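Local coordinates for protein putative esterase (Sulfolobus solfataricus P2, PDB 2RAU) that probably hydrolyses ester bonds of lipid-like substrates, as lipases of the alpha/beta-hydrolase fold do, and binds calcium, at residues L175-P180 / F300-F305; Y206-R211 / W276-S281; F241-L246 / E263-I268. One frame throughout, in Å; residues are numbered along the deposited sequence.

Contact 1 (L175-P180 / F300-F305); sequences LLDGGP and FVSERF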
# COMPACT_ATOMS: atom_id res chain seq x y z
N LEU A 175 -9.43 -0.56 -7.00
CA LEU A 175 -9.11 -1.42 -5.85
C LEU A 175 -8.21 -2.57 -6.31
O LEU A 175 -8.61 -3.41 -7.11
CB LEU A 175 -10.39 -1.94 -5.19
CG LEU A 175 -11.41 -0.85 -4.77
CD1 LEU A 175 -12.77 -1.50 -4.36
CD2 LEU A 175 -10.76 0.10 -3.67
N LEU A 176 -6.96 -2.54 -5.84
CA LEU A 176 -5.92 -3.51 -6.20
C LEU A 176 -5.81 -4.53 -5.06
O LEU A 176 -5.05 -4.37 -4.08
CB LEU A 176 -4.59 -2.78 -6.46
CG LEU A 176 -4.62 -1.71 -7.58
CD1 LEU A 176 -3.44 -0.77 -7.49
CD2 LEU A 176 -4.72 -2.34 -8.96
N ASP A 177 -6.63 -5.56 -5.16
CA ASP A 177 -6.75 -6.59 -4.12
C ASP A 177 -6.95 -5.94 -2.74
O ASP A 177 -6.22 -6.17 -1.79
CB ASP A 177 -5.55 -7.57 -4.18
CG ASP A 177 -5.94 -9.03 -3.97
OD1 ASP A 177 -7.11 -9.41 -4.20
OD2 ASP A 177 -5.03 -9.82 -3.58
N GLY A 178 -8.00 -5.12 -2.62
CA GLY A 178 -8.24 -4.48 -1.35
C GLY A 178 -9.64 -3.92 -1.22
O GLY A 178 -10.15 -3.29 -2.12
N GLY A 179 -10.24 -4.11 -0.07
CA GLY A 179 -11.57 -3.59 0.20
C GLY A 179 -12.13 -4.29 1.43
O GLY A 179 -11.43 -5.12 2.06
N PRO A 180 -13.38 -3.93 1.82
CA PRO A 180 -14.02 -4.65 2.90
C PRO A 180 -13.95 -6.14 2.63
O PRO A 180 -14.13 -6.63 1.48
CB PRO A 180 -15.46 -4.14 2.88
CG PRO A 180 -15.39 -2.78 2.31
CD PRO A 180 -14.22 -2.83 1.31
N PHE A 300 -9.65 -5.45 -8.67
CA PHE A 300 -8.88 -6.65 -8.98
C PHE A 300 -8.82 -7.57 -7.75
O PHE A 300 -8.58 -7.10 -6.65
CB PHE A 300 -7.46 -6.29 -9.40
CG PHE A 300 -7.37 -5.51 -10.68
CD1 PHE A 300 -7.62 -4.15 -10.69
CD2 PHE A 300 -6.99 -6.12 -11.87
CE1 PHE A 300 -7.53 -3.43 -11.85
CE2 PHE A 300 -6.88 -5.40 -13.03
CZ PHE A 300 -7.12 -4.06 -13.03
N VAL A 301 -9.05 -8.86 -7.96
CA VAL A 301 -9.05 -9.82 -6.84
C VAL A 301 -8.18 -11.05 -7.16
O VAL A 301 -8.38 -11.73 -8.16
CB VAL A 301 -10.51 -10.17 -6.39
CG1 VAL A 301 -11.26 -11.01 -7.45
CG2 VAL A 301 -10.50 -10.86 -5.05
N SER A 302 -7.17 -11.28 -6.32
CA SER A 302 -6.24 -12.40 -6.47
C SER A 302 -6.97 -13.75 -6.22
O SER A 302 -7.73 -13.89 -5.27
CB SER A 302 -5.03 -12.25 -5.54
OG SER A 302 -5.36 -12.18 -4.16
N GLU A 303 -6.73 -14.73 -7.09
CA GLU A 303 -7.33 -16.05 -6.89
C GLU A 303 -6.90 -16.73 -5.60
O GLU A 303 -7.71 -17.38 -4.96
CB GLU A 303 -7.00 -16.97 -8.07
CG GLU A 303 -7.80 -18.25 -8.02
CD GLU A 303 -7.66 -19.08 -9.26
OE1 GLU A 303 -6.56 -19.09 -9.84
OE2 GLU A 303 -8.66 -19.72 -9.66
N ARG A 304 -5.63 -16.59 -5.22
CA ARG A 304 -5.10 -17.38 -4.07
C ARG A 304 -5.23 -16.69 -2.71
O ARG A 304 -4.84 -17.25 -1.70
CB ARG A 304 -3.65 -17.79 -4.31
CG ARG A 304 -3.46 -18.62 -5.60
CD ARG A 304 -2.06 -19.19 -5.72
NE ARG A 304 -1.82 -20.13 -4.62
CZ ARG A 304 -2.22 -21.40 -4.60
NH1 ARG A 304 -2.79 -21.98 -5.64
NH2 ARG A 304 -2.00 -22.11 -3.53
N PHE A 305 -5.83 -15.50 -2.69
CA PHE A 305 -5.98 -14.72 -1.46
C PHE A 305 -7.25 -13.91 -1.44
O PHE A 305 -8.07 -14.06 -0.54
CB PHE A 305 -4.76 -13.81 -1.28
CG PHE A 305 -4.81 -12.94 -0.06
CD1 PHE A 305 -4.42 -13.43 1.17
CD2 PHE A 305 -5.25 -11.62 -0.14
CE1 PHE A 305 -4.44 -12.65 2.30
CE2 PHE A 305 -5.29 -10.83 0.98
CZ PHE A 305 -4.90 -11.34 2.21
O HOH W 1 -10.19 -5.75 -4.61

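Contact 2 (Y206-R211 / W276-S281); sequences YVIPSR and WPYRLS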
# COMPACT_ATOMS: atom_id res chain seq x y z
N TYR A 206 0.59 -1.73 21.27
CA TYR A 206 -0.08 -0.74 20.46
C TYR A 206 0.03 -0.97 19.00
O TYR A 206 -0.76 -0.39 18.25
CB TYR A 206 0.42 0.68 20.80
CG TYR A 206 0.15 1.10 22.22
CD1 TYR A 206 -1.11 1.62 22.57
CD2 TYR A 206 1.11 0.97 23.21
CE1 TYR A 206 -1.39 2.00 23.84
CE2 TYR A 206 0.81 1.32 24.51
CZ TYR A 206 -0.42 1.83 24.81
OH TYR A 206 -0.68 2.22 26.07
N VAL A 207 0.97 -1.83 18.59
CA VAL A 207 1.31 -2.04 17.20
C VAL A 207 1.43 -3.53 16.85
O VAL A 207 1.67 -4.36 17.72
CB VAL A 207 2.62 -1.32 16.81
CG1 VAL A 207 2.48 0.22 16.90
CG2 VAL A 207 3.81 -1.86 17.64
N ILE A 208 1.27 -3.83 15.56
CA ILE A 208 1.48 -5.13 14.96
C ILE A 208 2.82 -5.01 14.20
O ILE A 208 2.97 -4.15 13.34
CB ILE A 208 0.40 -5.51 13.91
CG1 ILE A 208 -1.02 -5.28 14.47
CG2 ILE A 208 0.63 -6.97 13.40
CD1 ILE A 208 -2.09 -5.08 13.39
N PRO A 209 3.80 -5.85 14.54
CA PRO A 209 5.06 -5.79 13.84
C PRO A 209 5.02 -6.55 12.49
O PRO A 209 4.39 -7.59 12.35
CB PRO A 209 6.00 -6.50 14.79
CG PRO A 209 5.11 -7.51 15.44
CD PRO A 209 3.83 -6.84 15.63
N SER A 210 5.73 -6.01 11.53
CA SER A 210 5.89 -6.65 10.25
C SER A 210 6.85 -7.82 10.38
O SER A 210 7.75 -7.78 11.18
CB SER A 210 6.48 -5.64 9.27
OG SER A 210 6.75 -6.23 8.02
N ARG A 211 6.67 -8.85 9.55
CA ARG A 211 7.64 -9.96 9.44
C ARG A 211 8.75 -9.62 8.43
O ARG A 211 9.70 -10.37 8.27
CB ARG A 211 6.93 -11.29 9.16
CG ARG A 211 6.25 -11.81 10.50
CD ARG A 211 5.78 -13.29 10.51
NE ARG A 211 6.86 -14.28 10.49
CZ ARG A 211 7.70 -14.52 11.50
NH1 ARG A 211 7.62 -13.81 12.63
NH2 ARG A 211 8.64 -15.46 11.38
N TRP A 276 2.53 -1.24 12.59
CA TRP A 276 1.22 -0.79 12.15
C TRP A 276 0.33 -0.69 13.39
O TRP A 276 0.37 -1.55 14.20
CB TRP A 276 0.62 -1.80 11.19
CG TRP A 276 -0.61 -1.36 10.50
CD1 TRP A 276 -1.90 -1.74 10.76
CD2 TRP A 276 -0.68 -0.44 9.39
NE1 TRP A 276 -2.77 -1.11 9.88
CE2 TRP A 276 -2.04 -0.31 9.03
CE3 TRP A 276 0.27 0.27 8.66
CZ2 TRP A 276 -2.46 0.50 7.97
CZ3 TRP A 276 -0.16 1.05 7.61
CH2 TRP A 276 -1.50 1.15 7.27
N PRO A 277 -0.45 0.40 13.53
CA PRO A 277 -1.26 0.53 14.72
C PRO A 277 -2.40 -0.46 14.80
O PRO A 277 -3.13 -0.71 13.82
CB PRO A 277 -1.79 1.97 14.62
CG PRO A 277 -1.89 2.20 13.13
CD PRO A 277 -0.64 1.53 12.59
N TYR A 278 -2.54 -1.05 15.98
CA TYR A 278 -3.72 -1.88 16.29
C TYR A 278 -5.05 -1.13 16.19
O TYR A 278 -6.08 -1.73 15.92
CB TYR A 278 -3.62 -2.51 17.71
CG TYR A 278 -3.11 -3.95 17.69
CD1 TYR A 278 -3.91 -4.98 17.20
CD2 TYR A 278 -1.85 -4.28 18.17
CE1 TYR A 278 -3.46 -6.30 17.18
CE2 TYR A 278 -1.40 -5.58 18.13
CZ TYR A 278 -2.22 -6.59 17.63
OH TYR A 278 -1.78 -7.90 17.57
N ARG A 279 -5.02 0.17 16.44
CA ARG A 279 -6.25 0.94 16.58
C ARG A 279 -7.16 0.80 15.33
O ARG A 279 -8.38 0.63 15.43
CB ARG A 279 -5.89 2.40 16.96
CG ARG A 279 -7.05 3.38 17.13
CD ARG A 279 -7.91 2.87 18.21
NE ARG A 279 -8.92 3.81 18.68
CZ ARG A 279 -8.87 4.43 19.86
NH1 ARG A 279 -7.85 4.30 20.71
NH2 ARG A 279 -9.87 5.22 20.21
N LEU A 280 -6.56 0.80 14.15
CA LEU A 280 -7.35 0.72 12.92
C LEU A 280 -8.21 -0.54 12.88
O LEU A 280 -9.39 -0.46 12.56
CB LEU A 280 -6.42 0.80 11.70
CG LEU A 280 -5.88 2.15 11.28
CD1 LEU A 280 -4.75 1.97 10.34
CD2 LEU A 280 -6.99 3.03 10.64
N SER A 281 -7.64 -1.68 13.26
CA SER A 281 -8.37 -2.93 13.22
C SER A 281 -9.30 -3.08 14.42
O SER A 281 -10.32 -3.76 14.34
CB SER A 281 -7.40 -4.13 13.12
OG SER A 281 -6.54 -4.23 14.23
O HOH W 2 -2.71 1.63 17.67

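Contact 3 (F241-L246 / E263-I268); sequences FLMDSL and EDMFPI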
# COMPACT_ATOMS: atom_id res chain seq x y z
N PHE A 241 12.47 -21.62 1.78
CA PHE A 241 11.70 -21.42 3.01
C PHE A 241 10.90 -20.13 2.97
O PHE A 241 9.66 -20.14 3.18
CB PHE A 241 12.66 -21.49 4.19
CG PHE A 241 12.15 -20.84 5.44
CD1 PHE A 241 11.13 -21.40 6.17
CD2 PHE A 241 12.75 -19.68 5.92
CE1 PHE A 241 10.72 -20.82 7.36
CE2 PHE A 241 12.32 -19.09 7.09
CZ PHE A 241 11.32 -19.67 7.81
N LEU A 242 11.55 -19.03 2.58
CA LEU A 242 10.90 -17.73 2.57
C LEU A 242 9.85 -17.66 1.49
O LEU A 242 8.73 -17.21 1.74
CB LEU A 242 11.89 -16.58 2.37
CG LEU A 242 12.86 -16.40 3.56
CD1 LEU A 242 13.93 -15.43 3.15
CD2 LEU A 242 12.07 -15.98 4.84
N MSE A 243 10.16 -18.16 0.30
CA MSE A 243 9.16 -18.17 -0.79
C MSE A 243 7.98 -19.09 -0.47
O MSE A 243 6.83 -18.75 -0.77
CB MSE A 243 9.79 -18.52 -2.12
CG MSE A 243 10.70 -17.41 -2.67
SE MSE A 243 9.85 -15.75 -3.15
CE MSE A 243 9.02 -16.29 -4.80
N ASP A 244 8.25 -20.24 0.13
CA ASP A 244 7.15 -21.11 0.51
C ASP A 244 6.31 -20.49 1.66
O ASP A 244 5.09 -20.76 1.74
CB ASP A 244 7.56 -22.56 0.85
CG ASP A 244 6.43 -23.52 0.69
OD1 ASP A 244 5.88 -23.59 -0.44
OD2 ASP A 244 6.13 -24.25 1.68
N SER A 245 6.92 -19.68 2.53
CA SER A 245 6.13 -19.01 3.58
C SER A 245 5.14 -18.02 2.95
O SER A 245 4.02 -17.88 3.45
CB SER A 245 7.00 -18.31 4.64
OG SER A 245 7.62 -17.14 4.16
N LEU A 246 5.55 -17.35 1.87
CA LEU A 246 4.65 -16.49 1.11
C LEU A 246 3.54 -17.29 0.40
O LEU A 246 2.42 -16.86 0.32
CB LEU A 246 5.43 -15.65 0.09
CG LEU A 246 6.41 -14.64 0.75
CD1 LEU A 246 7.28 -13.91 -0.29
CD2 LEU A 246 5.71 -13.64 1.69
N GLU A 263 13.41 -12.02 -6.50
CA GLU A 263 13.94 -10.71 -6.89
C GLU A 263 12.90 -9.60 -6.77
O GLU A 263 13.26 -8.42 -6.59
CB GLU A 263 14.49 -10.75 -8.32
CG GLU A 263 15.74 -11.60 -8.51
CD GLU A 263 15.50 -13.07 -8.55
OE1 GLU A 263 14.40 -13.57 -8.83
OE2 GLU A 263 16.49 -13.74 -8.33
N ASP A 264 11.64 -9.98 -6.90
CA ASP A 264 10.49 -9.07 -6.73
C ASP A 264 9.98 -9.07 -5.28
O ASP A 264 9.74 -8.01 -4.69
CB ASP A 264 9.34 -9.44 -7.68
CG ASP A 264 9.75 -9.32 -9.15
OD1 ASP A 264 10.57 -8.43 -9.47
OD2 ASP A 264 9.27 -10.12 -9.99
N MSE A 265 9.88 -10.25 -4.68
CA MSE A 265 9.21 -10.41 -3.37
C MSE A 265 10.07 -9.95 -2.21
O MSE A 265 9.58 -9.32 -1.27
CB MSE A 265 8.77 -11.83 -3.10
CG MSE A 265 7.74 -12.41 -4.07
SE MSE A 265 6.06 -11.45 -3.79
CE MSE A 265 5.45 -11.60 -5.65
N PHE A 266 11.33 -10.35 -2.24
CA PHE A 266 12.21 -10.07 -1.08
C PHE A 266 12.40 -8.55 -0.86
O PHE A 266 12.40 -8.12 0.31
CB PHE A 266 13.54 -10.85 -1.18
CG PHE A 266 13.41 -12.39 -0.93
CD1 PHE A 266 12.17 -13.04 -0.86
CD2 PHE A 266 14.55 -13.18 -0.90
CE1 PHE A 266 12.09 -14.40 -0.70
CE2 PHE A 266 14.46 -14.54 -0.73
CZ PHE A 266 13.24 -15.14 -0.61
N PRO A 267 12.62 -7.76 -1.95
CA PRO A 267 12.68 -6.30 -1.75
C PRO A 267 11.46 -5.64 -1.17
O PRO A 267 11.63 -4.70 -0.41
CB PRO A 267 13.09 -5.76 -3.12
CG PRO A 267 13.80 -6.88 -3.76
CD PRO A 267 13.00 -8.10 -3.33
N ILE A 268 10.27 -6.19 -1.44
CA ILE A 268 9.00 -5.69 -0.89
C ILE A 268 8.99 -5.95 0.60
O ILE A 268 8.75 -5.06 1.39
CB ILE A 268 7.72 -6.29 -1.60
CG1 ILE A 268 7.62 -5.72 -3.03
CG2 ILE A 268 6.45 -6.04 -0.74
CD1 ILE A 268 6.61 -6.45 -4.04

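Contact 1 (L175-P180 / F300-F305)
Leu-175 O lies at the edge of the Phe-300 ring, in its plane, while Leu-176 CD2 approaches the ring obliquely, 3.8 Å from Phe-300 CD1. The side chains of Leu-176 and Phe-300 run side by side in the same direction, as expected for facing residues of a parallel bridge. The Phe-305 ring offers an edge, with Asp-177 OD2 near its plane and 3.9 Å from Phe-305 CD2. The backbone sets this register. Phe-300 N donates to Leu-175 O over 2.8 Å in a nearly straight bond (174°), and Asp-177 N donates to Phe-300 O in a more bent one. A water takes the N-H of Gly-178 and donates to Phe-300 O, so that carbonyl is gripped twice.

Beyond the last pair, the Asp-177 carboxylate replaces backbone pairing. Its OD1 accepts from Ser-302 N at 2.8 Å, met from well above the carboxylate plane (56°), and its OD2 accepts from Ser-302 OG at a very short 2.5 Å. The serine OG sits between backbone N and carbonyl carbon (chi1 59°), turned to the carboxylate, and also takes a bond from Gly-306 N. Asp-177 OD2 further pairs with His-329 ND1, consistent with the acid of a Ser-152/His-329/Asp-177 triad placed after the strand that corresponds to canonical beta6, as in pancreatic lipase.

Strand 170-176 lies between strands 146-151 and 297-302 of the central sheet; helix 338-353 packs on Leu-176 and Phe-300, and strand 320-324 borders Phe-300 and Val-301.

Contact 2 (Y206-R211 / W276-S281)
Val-207 faces Pro-277 as an antiparallel non-hydrogen-bonded pair (CA to CA 4.4 Å) and Ile-208 faces Trp-276 as a hydrogen-bonded one, with Ile-208 N to Trp-276 O at 2.8 Å, and Tyr-278 N donates to Tyr-206 O just past this short two-stranded antiparallel sheet, which stands apart from the central sheet in the region between strands 170-176 and 297-302.

Among the side chains, the clearest meeting is a CH-pi contact: Ile-208 CG1 stands over the centre of the Tyr-278 ring, 3.6 Å from its centroid and only 10° off the normal. CG1, anti to the carbonyl carbon and beside the backbone N (chi1 -49°), is the atom put over the ring, and the two side chains cross at about a right angle. Ile-208 CD1 comes to the edge of the Trp-276 indole, 4.3 Å from Trp-276 CD1, while Pro-277 CD lies over one indole face, toward the rim.

Beside this apolar contact a water donates to Tyr-206 O and accepts from Arg-279 N, Ile-208 O accepts from Trp-60 NE1, and Tyr-278 OH is hydrogen-bonded to Glu-193 N. The last bond is likely to fix where the far end of the tyrosine sits, while the CH-pi contact over its face would disfavour turning of the ring.

Contact 3 (F241-L246 / E263-I268)
Met-243, present as selenomethionine, makes a Met-aromatic contact with Phe-266: its SE lies 4.6 Å from the ring centroid, 55° off the normal, an oblique approach with the rim atom Phe-266 CE1 at 3.6 Å. The chain is bent at chi2 (-65°), which swings SE toward segment 263-268.

The remaining contacts are apolar. Leu-242 CB reaches Phe-266 CZ at 3.6 Å, with Leu-242 CD1 touching the same ring atom, so one leucine meets the tip of the ring through two carbons. Leu-246 CD1 rests on Met-265 CB at 3.8 Å, and Met-243 SE lies 4.1 Å from Met-265 CG, the two selenomethionine side chains crossing at about a right angle. An alanine in place of Phe-266 would remove the ring, and would probably open a gap beside Leu-242 and leave the Met-243 SE without its aromatic mate.

No hydrogen bond spans the two segments.

The axes of segments 241-246 and 263-268 come within 11.1 Å at 82°, so the two segments meet over a small patch. This is helix-helix packing in a region that probably corresponds to a cap. Helix 218-224 also borders it: Ala-222 touches both Leu-242 and Phe-266, and the Trp-219 ring meets Phe-266 edge-to-face.

How the contacts relate
The three contacts are nested along the chain: contact 3 lies inside the loop closed by contact 2, which in turn lies inside the loop closed by contact 1. Contact 1 joins strands 170-176 and 297-302 of the central sheet; the 119 residues between its segments form an insertion of helices joined by long loops, with one short strand pairing, in the place where alpha/beta hydrolases commonly carry a cap. Helix 262-270 runs on to strand 275-277, linking contact 3 to contact 2. Centres lie 19 to 21 Å apart and no two contacts touch, the nearest atoms of contacts 2 and 3 being about 6 Å apart. Core pairing and insertion packing thus form separate sites, consistent with a cap-like region built beside the putative triad.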